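Local coordinates for DUF5636 domain-containing protein (Legionella pneumophila subsp. pneumophila str. Philadelphia 1, PDB 4RD8), which is of unknown function but folds as a predominantly helical DUF5636-family protein with no beta strands, at residues 31-44 and 179-193. The protein carries 3 engineered substitutions. Sequence-based numbering, arbitrary orientation.
Sequences CTKIENYLMDTEAV and CWDVLIDKLGEIDSR
Arg193 lies along the C-terminal end of helix 25-38, against Glu35, Leu38 and Met39, and each part of its side chain meets something different. Its CB leads to CG, which rests against Leu38 CB; CD then packs on Glu35 CG and Met39 CG. A bend at chi3 (-67°) brings the guanidinium against selenomethionine Met39, whose CG lies over one face near its rim, 3.2 Å from Arg193 NE, with Glu189 CG over the opposite face, likewise offset. NE donates almost straight to Asp191 OD1 (2.9 Å, 171°) and NH2 to Asp191 OD2, a side-on, two-nitrogen salt bridge; NH2 also pairs with Glu189. NH1 donates a hydrogen bond to water 1, which donates to Val182 O and to Glu35 OE2 (2.6 Å), bridging arginine and carboxylate where direct contact is lacking. Arginine suits this place: its aliphatic stem packs on the helix while its flat head lies between Met39 CG and Glu189 CG.

Asp191 suits its place because its carboxylate serves NE and NH2 while OD1 also accepts from Arg193 N, closing an Asx turn. Ser192 N makes a weak bond to Leu38 O (3.1 Å), and its small hydroxyl reaches water 2, shared with Leu38 O and Thr41 OG1. Branched Leu183 splits its methyls, CD2 against Glu35 CB (3.9 Å) and CD1 against Cys31 SG; its buried O, partnerless in the model, packs on Leu38 CD1, which also meets Ile184 CG2. The axes of 31-38 and 179-184 approach to 9.5 Å with 36° between their directions: a helix pair in an all-helical fold, extended by loop 185-193, whose Asx turn and Glu189-Asp191-Arg193 salt-bridge network meet the end of helix 25-38.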
ATOM      1  N   CYS A  31      -9.871  -2.107   9.409  1.00 24.87           N
ATOM      2  CA  CYS A  31      -8.513  -1.657   9.733  1.00 23.18           C
ATOM      3  C   CYS A  31      -7.767  -2.686  10.569  1.00 23.33           C
ATOM      4  O   CYS A  31      -6.563  -2.886  10.394  1.00 23.23           O
ATOM      5  CB  CYS A  31      -8.538  -0.321  10.482  1.00 26.94           C
ATOM      6  SG  CYS A  31      -9.084   1.079   9.480  1.00 26.10           S
ATOM      7  N   THR A  32      -8.480  -3.311  11.499  1.00 23.05           N
ATOM      8  CA  THR A  32      -7.885  -4.298  12.375  1.00 23.71           C
ATOM      9  C   THR A  32      -7.399  -5.490  11.560  1.00 27.95           C
ATOM     10  O   THR A  32      -6.306  -6.006  11.798  1.00 26.92           O
ATOM     11  CB  THR A  32      -8.887  -4.744  13.441  1.00 30.31           C
ATOM     12  OG1 THR A  32      -9.265  -3.603  14.219  1.00 29.94           O
ATOM     13  CG2 THR A  32      -8.285  -5.805  14.343  1.00 31.93           C
ATOM     14  N   LYS A  33      -8.199  -5.908  10.581  1.00 23.08           N
ATOM     15  CA  LYS A  33      -7.811  -7.018   9.712  1.00 25.88           C
ATOM     16  C   LYS A  33      -6.550  -6.671   8.904  1.00 23.99           C
ATOM     17  O   LYS A  33      -5.637  -7.497   8.788  1.00 25.73           O
ATOM     18  CB  LYS A  33      -8.977  -7.412   8.796  1.00 24.71           C
ATOM     19  CG  LYS A  33     -10.191  -7.962   9.543  1.00 28.19           C
ATOM     20  CD  LYS A  33      -9.893  -9.294  10.201  1.00 34.27           C
ATOM     21  CE  LYS A  33      -9.825 -10.424   9.187  1.00 39.95           C
ATOM     22  NZ  LYS A  33     -11.174 -10.818   8.698  1.00 38.35           N
ATOM     23  N   ILE A  34      -6.499  -5.453   8.374  1.00 23.71           N
ATOM     24  CA  ILE A  34      -5.329  -4.984   7.624  1.00 21.11           C
ATOM     25  C   ILE A  34      -4.089  -4.966   8.508  1.00 20.61           C
ATOM     26  O   ILE A  34      -3.028  -5.441   8.106  1.00 24.54           O
ATOM     27  CB  ILE A  34      -5.579  -3.596   7.009  1.00 20.12           C
ATOM     28  CG1 ILE A  34      -6.600  -3.730   5.882  1.00 20.29           C
ATOM     29  CG2 ILE A  34      -4.285  -2.981   6.493  1.00 20.99           C
ATOM     30  CD1 ILE A  34      -7.023  -2.403   5.286  1.00 22.81           C
ATOM     31  N   GLU A  35      -4.234  -4.442   9.722  1.00 25.71           N
ATOM     32  CA  GLU A  35      -3.110  -4.351  10.648  1.00 25.22           C
ATOM     33  C   GLU A  35      -2.595  -5.747  10.960  1.00 28.12           C
ATOM     34  O   GLU A  35      -1.390  -5.985  10.983  1.00 29.16           O
ATOM     35  CB  GLU A  35      -3.536  -3.647  11.941  1.00 28.09           C
ATOM     36  CG  GLU A  35      -2.388  -3.274  12.856  1.00 35.23           C
ATOM     37  CD  GLU A  35      -2.862  -2.893  14.242  1.00 45.43           C
ATOM     38  OE1 GLU A  35      -3.806  -3.548  14.741  1.00 44.62           O
ATOM     39  OE2 GLU A  35      -2.299  -1.943  14.832  1.00 52.71           O
ATOM     40  N   ASN A  36      -3.516  -6.677  11.185  1.00 24.76           N
ATOM     41  CA  ASN A  36      -3.143  -8.035  11.549  1.00 27.38           C
ATOM     42  C   ASN A  36      -2.488  -8.786  10.392  1.00 29.62           C
ATOM     43  O   ASN A  36      -1.665  -9.671  10.612  1.00 32.21           O
ATOM     44  CB  ASN A  36      -4.363  -8.805  12.066  1.00 29.68           C
ATOM     45  CG  ASN A  36      -4.762  -8.389  13.469  1.00 47.84           C
ATOM     46  OD1 ASN A  36      -3.965  -7.810  14.208  1.00 55.18           O
ATOM     47  ND2 ASN A  36      -6.000  -8.695  13.847  1.00 53.25           N
ATOM     48  N   TYR A  37      -2.871  -8.426   9.171  1.00 28.03           N
ATOM     49  CA  TYR A  37      -2.312  -9.024   7.965  1.00 26.95           C
ATOM     50  C   TYR A  37      -0.882  -8.522   7.736  1.00 25.64           C
ATOM     51  O   TYR A  37       0.049  -9.309   7.598  1.00 28.80           O
ATOM     52  CB  TYR A  37      -3.219  -8.729   6.753  1.00 23.50           C
ATOM     53  CG  TYR A  37      -2.565  -9.011   5.410  1.00 25.58           C
ATOM     54  CD1 TYR A  37      -2.253 -10.308   5.022  1.00 29.06           C
ATOM     55  CD2 TYR A  37      -2.254  -7.974   4.542  1.00 24.56           C
ATOM     56  CE1 TYR A  37      -1.649 -10.565   3.797  1.00 25.41           C
ATOM     57  CE2 TYR A  37      -1.649  -8.215   3.324  1.00 23.66           C
ATOM     58  CZ  TYR A  37      -1.353  -9.509   2.952  1.00 24.62           C
ATOM     59  OH  TYR A  37      -0.749  -9.747   1.743  1.00 28.00           O
ATOM     60  N   LEU A  38      -0.701  -7.209   7.738  1.00 26.02           N
ATOM     61  CA  LEU A  38       0.627  -6.630   7.499  1.00 23.61           C
ATOM     62  C   LEU A  38       1.675  -6.991   8.556  1.00 25.18           C
ATOM     63  O   LEU A  38       2.873  -6.982   8.267  1.00 29.27           O
ATOM     64  CB  LEU A  38       0.526  -5.101   7.345  1.00 24.01           C
ATOM     65  CG  LEU A  38      -0.314  -4.640   6.148  1.00 21.96           C
ATOM     66  CD1 LEU A  38      -0.423  -3.124   6.127  1.00 27.12           C
ATOM     67  CD2 LEU A  38       0.258  -5.150   4.820  1.00 23.36           C
HETATM   68  N   MSE A  39       1.235  -7.314   9.773  1.00 26.07           N
HETATM   69  CA  MSE A  39       2.144  -7.759  10.826  1.00 28.89           C
HETATM   70  C   MSE A  39       2.558  -9.207  10.623  1.00 32.37           C
HETATM   71  O   MSE A  39       3.468  -9.695  11.281  1.00 35.07           O
HETATM   72  CB  MSE A  39       1.493  -7.646  12.209  1.00 31.77           C
HETATM   73  CG  MSE A  39       1.120  -6.247  12.637  1.00 40.02           C
HETATM   74 SE   MSE A  39       0.181  -6.251  14.359  0.51 53.10          SE
HETATM   75  CE  MSE A  39      -0.187  -8.161  14.490  1.00 43.39           C
ATOM     76  N   ASP A  40       1.866  -9.886   9.713  1.00 29.59           N
ATOM     77  CA  ASP A  40       2.050 -11.314   9.485  1.00 31.92           C
ATOM     78  C   ASP A  40       2.891 -11.504   8.225  1.00 30.48           C
ATOM     79  O   ASP A  40       2.368 -11.549   7.117  1.00 31.89           O
ATOM     80  CB  ASP A  40       0.678 -11.976   9.330  1.00 32.71           C
ATOM     81  CG  ASP A  40       0.742 -13.488   9.243  1.00 37.27           C
ATOM     82  OD1 ASP A  40       1.835 -14.067   9.072  1.00 37.24           O
ATOM     83  OD2 ASP A  40      -0.334 -14.113   9.331  1.00 42.44           O
ATOM     84  N   THR A  41       4.203 -11.630   8.398  1.00 33.73           N
ATOM     85  CA  THR A  41       5.092 -11.695   7.243  1.00 32.88           C
ATOM     86  C   THR A  41       4.838 -12.946   6.386  1.00 33.28           C
ATOM     87  O   THR A  41       4.899 -12.878   5.159  1.00 35.95           O
ATOM     88  CB  THR A  41       6.564 -11.556   7.667  1.00 36.37           C
ATOM     89  OG1 THR A  41       6.755 -10.251   8.231  1.00 35.97           O
ATOM     90  CG2 THR A  41       7.489 -11.717   6.473  1.00 36.51           C
ATOM     91  N   GLU A  42       4.526 -14.067   7.037  1.00 33.24           N
ATOM     92  CA  GLU A  42       4.146 -15.292   6.329  1.00 34.14           C
ATOM     93  C   GLU A  42       3.015 -15.046   5.332  1.00 35.13           C
ATOM     94  O   GLU A  42       3.086 -15.483   4.183  1.00 36.03           O
ATOM     95  CB  GLU A  42       3.725 -16.387   7.315  1.00 39.63           C
ATOM     96  CG  GLU A  42       3.236 -17.658   6.651  1.00 52.01           C
ATOM     97  CD  GLU A  42       2.899 -18.759   7.645  1.00 66.12           C
ATOM     98  OE1 GLU A  42       3.683 -18.973   8.593  1.00 69.76           O
ATOM     99  OE2 GLU A  42       1.850 -19.415   7.477  1.00 71.69           O
ATOM    100  N   ALA A  43       1.973 -14.347   5.777  1.00 30.69           N
ATOM    101  CA  ALA A  43       0.849 -14.024   4.906  1.00 33.29           C
ATOM    102  C   ALA A  43       1.234 -13.008   3.815  1.00 31.20           C
ATOM    103  O   ALA A  43       0.867 -13.170   2.650  1.00 31.21           O
ATOM    104  CB  ALA A  43      -0.324 -13.506   5.732  1.00 31.91           C
ATOM    105  N   VAL A  44       1.965 -11.965   4.195  1.00 26.96           N
ATOM    106  CA  VAL A  44       2.396 -10.949   3.240  1.00 28.46           C
ATOM    107  C   VAL A  44       3.231 -11.551   2.106  1.00 30.30           C
ATOM    108  O   VAL A  44       3.044 -11.194   0.945  1.00 27.68           O
ATOM    109  CB  VAL A  44       3.167  -9.798   3.936  1.00 27.81           C
ATOM    110  CG1 VAL A  44       3.838  -8.901   2.903  1.00 28.88           C
ATOM    111  CG2 VAL A  44       2.220  -8.966   4.813  1.00 25.33           C
ATOM    112  N   CYS A 179      -4.357   7.055  11.740  1.00 20.30           N
ATOM    113  CA  CYS A 179      -4.712   5.709  11.305  1.00 20.69           C
ATOM    114  C   CYS A 179      -3.852   5.305  10.104  1.00 19.84           C
ATOM    115  O   CYS A 179      -3.462   4.139   9.967  1.00 21.86           O
ATOM    116  CB  CYS A 179      -6.198   5.639  10.941  1.00 23.10           C
ATOM    117  SG  CYS A 179      -6.882   3.950  10.877  1.00 27.01           S
ATOM    118  N   TRP A 180      -3.570   6.268   9.234  1.00 20.18           N
ATOM    119  CA  TRP A 180      -2.628   6.042   8.140  1.00 21.14           C
ATOM    120  C   TRP A 180      -1.305   5.515   8.705  1.00 22.60           C
ATOM    121  O   TRP A 180      -0.817   4.474   8.271  1.00 21.75           O
ATOM    122  CB  TRP A 180      -2.410   7.339   7.367  1.00 21.55           C
ATOM    123  CG  TRP A 180      -1.276   7.312   6.377  1.00 23.96           C
ATOM    124  CD1 TRP A 180       0.058   7.479   6.644  1.00 28.08           C
ATOM    125  CD2 TRP A 180      -1.385   7.159   4.958  1.00 25.30           C
ATOM    126  NE1 TRP A 180       0.782   7.412   5.481  1.00 28.78           N
ATOM    127  CE2 TRP A 180      -0.078   7.219   4.429  1.00 28.93           C
ATOM    128  CE3 TRP A 180      -2.462   6.966   4.086  1.00 24.16           C
ATOM    129  CZ2 TRP A 180       0.184   7.094   3.059  1.00 29.89           C
ATOM    130  CZ3 TRP A 180      -2.204   6.844   2.728  1.00 26.48           C
ATOM    131  CH2 TRP A 180      -0.891   6.910   2.227  1.00 33.81           C
ATOM    132  N   ASP A 181      -0.738   6.229   9.674  1.00 24.14           N
ATOM    133  CA  ASP A 181       0.484   5.781  10.350  1.00 25.23           C
ATOM    134  C   ASP A 181       0.389   4.359  10.921  1.00 25.31           C
ATOM    135  O   ASP A 181       1.282   3.532  10.719  1.00 25.15           O
ATOM    136  CB  ASP A 181       0.830   6.717  11.510  1.00 26.38           C
ATOM    137  CG  ASP A 181       1.229   8.112  11.057  1.00 29.40           C
ATOM    138  OD1 ASP A 181       1.527   8.312   9.856  1.00 30.49           O
ATOM    139  OD2 ASP A 181       1.274   9.012  11.929  1.00 27.70           O
ATOM    140  N   VAL A 182      -0.679   4.090  11.669  1.00 23.77           N
ATOM    141  CA  VAL A 182      -0.804   2.820  12.394  1.00 23.62           C
ATOM    142  C   VAL A 182      -0.880   1.629  11.445  1.00 21.03           C
ATOM    143  O   VAL A 182      -0.405   0.518  11.764  1.00 22.99           O
ATOM    144  CB  VAL A 182      -2.025   2.843  13.348  1.00 27.66           C
ATOM    145  CG1 VAL A 182      -2.302   1.474  13.921  1.00 36.46           C
ATOM    146  CG2 VAL A 182      -1.775   3.829  14.478  1.00 27.67           C
ATOM    147  N   LEU A 183      -1.454   1.860  10.268  1.00 19.60           N
ATOM    148  CA  LEU A 183      -1.635   0.791   9.296  1.00 24.57           C
ATOM    149  C   LEU A 183      -0.434   0.592   8.383  1.00 21.68           C
ATOM    150  O   LEU A 183       0.034  -0.530   8.222  1.00 25.05           O
ATOM    151  CB  LEU A 183      -2.879   1.033   8.440  1.00 24.78           C
ATOM    152  CG  LEU A 183      -4.190   0.935   9.222  1.00 22.89           C
ATOM    153  CD1 LEU A 183      -5.364   0.991   8.259  1.00 26.80           C
ATOM    154  CD2 LEU A 183      -4.227  -0.334  10.074  1.00 25.09           C
ATOM    155  N   ILE A 184       0.066   1.675   7.795  1.00 19.51           N
ATOM    156  CA  ILE A 184       1.022   1.543   6.702  1.00 20.40           C
ATOM    157  C   ILE A 184       2.199   2.498   6.780  1.00 20.39           C
ATOM    158  O   ILE A 184       2.995   2.572   5.850  1.00 21.85           O
ATOM    159  CB  ILE A 184       0.330   1.731   5.329  1.00 19.91           C
ATOM    160  CG1 ILE A 184      -0.306   3.127   5.256  1.00 25.09           C
ATOM    161  CG2 ILE A 184      -0.687   0.603   5.066  1.00 21.37           C
ATOM    162  CD1 ILE A 184      -0.865   3.486   3.909  1.00 28.09           C
ATOM    163  N   ASP A 185       2.316   3.252   7.872  1.00 19.20           N
ATOM    164  CA  ASP A 185       3.451   4.168   8.003  1.00 21.01           C
ATOM    165  C   ASP A 185       4.032   4.113   9.423  1.00 21.69           C
ATOM    166  O   ASP A 185       4.458   5.132   9.974  1.00 23.56           O
ATOM    167  CB  ASP A 185       3.028   5.598   7.631  1.00 21.47           C
ATOM    168  CG  ASP A 185       4.037   6.307   6.749  1.00 30.15           C
ATOM    169  OD1 ASP A 185       5.068   5.704   6.403  1.00 28.51           O
ATOM    170  OD2 ASP A 185       3.789   7.479   6.384  1.00 32.21           O
ATOM    171  N   LYS A 186       4.052   2.907   9.995  1.00 21.22           N
ATOM    172  CA  LYS A 186       4.465   2.709  11.394  1.00 23.07           C
ATOM    173  C   LYS A 186       5.957   2.423  11.483  1.00 26.99           C
ATOM    174  O   LYS A 186       6.377   1.286  11.713  1.00 25.98           O
ATOM    175  CB  LYS A 186       3.675   1.565  12.046  1.00 30.07           C
ATOM    176  CG  LYS A 186       3.621   1.614  13.574  1.00 28.72           C
ATOM    177  CD  LYS A 186       2.918   2.894  14.056  1.00 32.96           C
ATOM    178  CE  LYS A 186       2.784   2.940  15.578  1.00 37.83           C
ATOM    179  NZ  LYS A 186       4.075   3.191  16.279  1.00 35.98           N
ATOM    180  N   LEU A 187       6.756   3.471  11.305  1.00 26.19           N
ATOM    181  CA  LEU A 187       8.204   3.349  11.322  1.00 28.40           C
ATOM    182  C   LEU A 187       8.677   2.732  12.628  1.00 36.05           C
ATOM    183  O   LEU A 187       8.163   3.062  13.701  1.00 34.16           O
ATOM    184  CB  LEU A 187       8.853   4.716  11.139  1.00 34.83           C
ATOM    185  CG  LEU A 187       8.603   5.362   9.782  1.00 32.23           C
ATOM    186  CD1 LEU A 187       9.441   6.628   9.635  1.00 31.18           C
ATOM    187  CD2 LEU A 187       8.942   4.378   8.689  1.00 41.72           C
ATOM    188  N   GLY A 188       9.641   1.824  12.527  1.00 33.56           N
ATOM    189  CA  GLY A 188      10.185   1.165  13.696  1.00 35.45           C
ATOM    190  C   GLY A 188       9.711  -0.267  13.862  1.00 38.11           C
ATOM    191  O   GLY A 188      10.361  -1.051  14.550  1.00 39.59           O
ATOM    192  N   GLU A 189       8.574  -0.609  13.253  1.00 35.57           N
ATOM    193  CA  GLU A 189       8.075  -1.982  13.325  1.00 32.72           C
ATOM    194  C   GLU A 189       8.883  -2.916  12.428  1.00 37.57           C
ATOM    195  O   GLU A 189       9.359  -2.512  11.364  1.00 31.77           O
ATOM    196  CB  GLU A 189       6.596  -2.066  12.936  1.00 33.82           C
ATOM    197  CG  GLU A 189       5.640  -1.269  13.816  1.00 37.01           C
ATOM    198  CD  GLU A 189       5.551  -1.781  15.251  1.00 45.99           C
ATOM    199  OE1 GLU A 189       6.151  -2.832  15.574  1.00 41.41           O
ATOM    200  OE2 GLU A 189       4.864  -1.123  16.065  1.00 51.90           O
ATOM    201  N   ILE A 190       9.026  -4.167  12.862  1.00 34.35           N
ATOM    202  CA  ILE A 190       9.728  -5.174  12.078  1.00 34.84           C
ATOM    203  C   ILE A 190       8.710  -6.008  11.273  1.00 33.34           C
ATOM    204  O   ILE A 190       8.672  -7.240  11.365  1.00 36.53           O
ATOM    205  CB  ILE A 190      10.637  -6.044  12.984  1.00 39.90           C
ATOM    206  CG1 ILE A 190      11.506  -5.150  13.870  1.00 47.25           C
ATOM    207  CG2 ILE A 190      11.556  -6.944  12.170  1.00 41.87           C
ATOM    208  CD1 ILE A 190      12.541  -4.331  13.109  1.00 54.23           C
ATOM    209  N   ASP A 191       7.880  -5.311  10.499  1.00 30.52           N
ATOM    210  CA  ASP A 191       6.909  -5.930   9.592  1.00 31.43           C
ATOM    211  C   ASP A 191       6.422  -4.927   8.552  1.00 30.54           C
ATOM    212  O   ASP A 191       6.873  -3.779   8.529  1.00 28.10           O
ATOM    213  CB  ASP A 191       5.736  -6.543  10.365  1.00 32.30           C
ATOM    214  CG  ASP A 191       5.056  -5.549  11.284  1.00 28.05           C
ATOM    215  OD1 ASP A 191       4.575  -4.512  10.794  1.00 30.35           O
ATOM    216  OD2 ASP A 191       5.008  -5.799  12.507  1.00 30.76           O
ATOM    217  N   SER A 192       5.502  -5.353   7.694  1.00 24.39           N
ATOM    218  CA  SER A 192       5.113  -4.542   6.550  1.00 23.48           C
ATOM    219  C   SER A 192       4.262  -3.315   6.879  1.00 22.67           C
ATOM    220  O   SER A 192       3.917  -2.558   5.982  1.00 23.52           O
ATOM    221  CB  SER A 192       4.406  -5.404   5.499  1.00 25.10           C
ATOM    222  OG  SER A 192       5.256  -6.455   5.082  1.00 28.75           O
ATOM    223  N   ARG A 193       3.936  -3.104   8.152  1.00 25.82           N
ATOM    224  CA  ARG A 193       3.314  -1.836   8.545  1.00 23.86           C
ATOM    225  C   ARG A 193       4.298  -0.697   8.342  1.00 24.37           C
ATOM    226  O   ARG A 193       3.904   0.460   8.182  1.00 21.34           O
ATOM    227  CB  ARG A 193       2.875  -1.858  10.005  1.00 28.00           C
ATOM    228  CG  ARG A 193       1.676  -2.735  10.300  1.00 29.22           C
ATOM    229  CD  ARG A 193       1.437  -2.733  11.789  1.00 24.15           C
ATOM    230  NE  ARG A 193       2.524  -3.412  12.493  1.00 27.71           N
ATOM    231  CZ  ARG A 193       2.663  -3.439  13.813  1.00 34.38           C
ATOM    232  NH1 ARG A 193       1.789  -2.802  14.584  1.00 35.29           N
ATOM    233  NH2 ARG A 193       3.681  -4.102  14.360  1.00 33.51           N
TER
HETATM  234  O   HOH W   1      -0.068  -0.894  13.994  1.00 32.45           O
HETATM  235  O   HOH W   2       5.098  -8.203   7.259  1.00 27.05           O
HETATM  236  O   HOH W   3       4.826  -8.290  13.478  1.00 41.16           O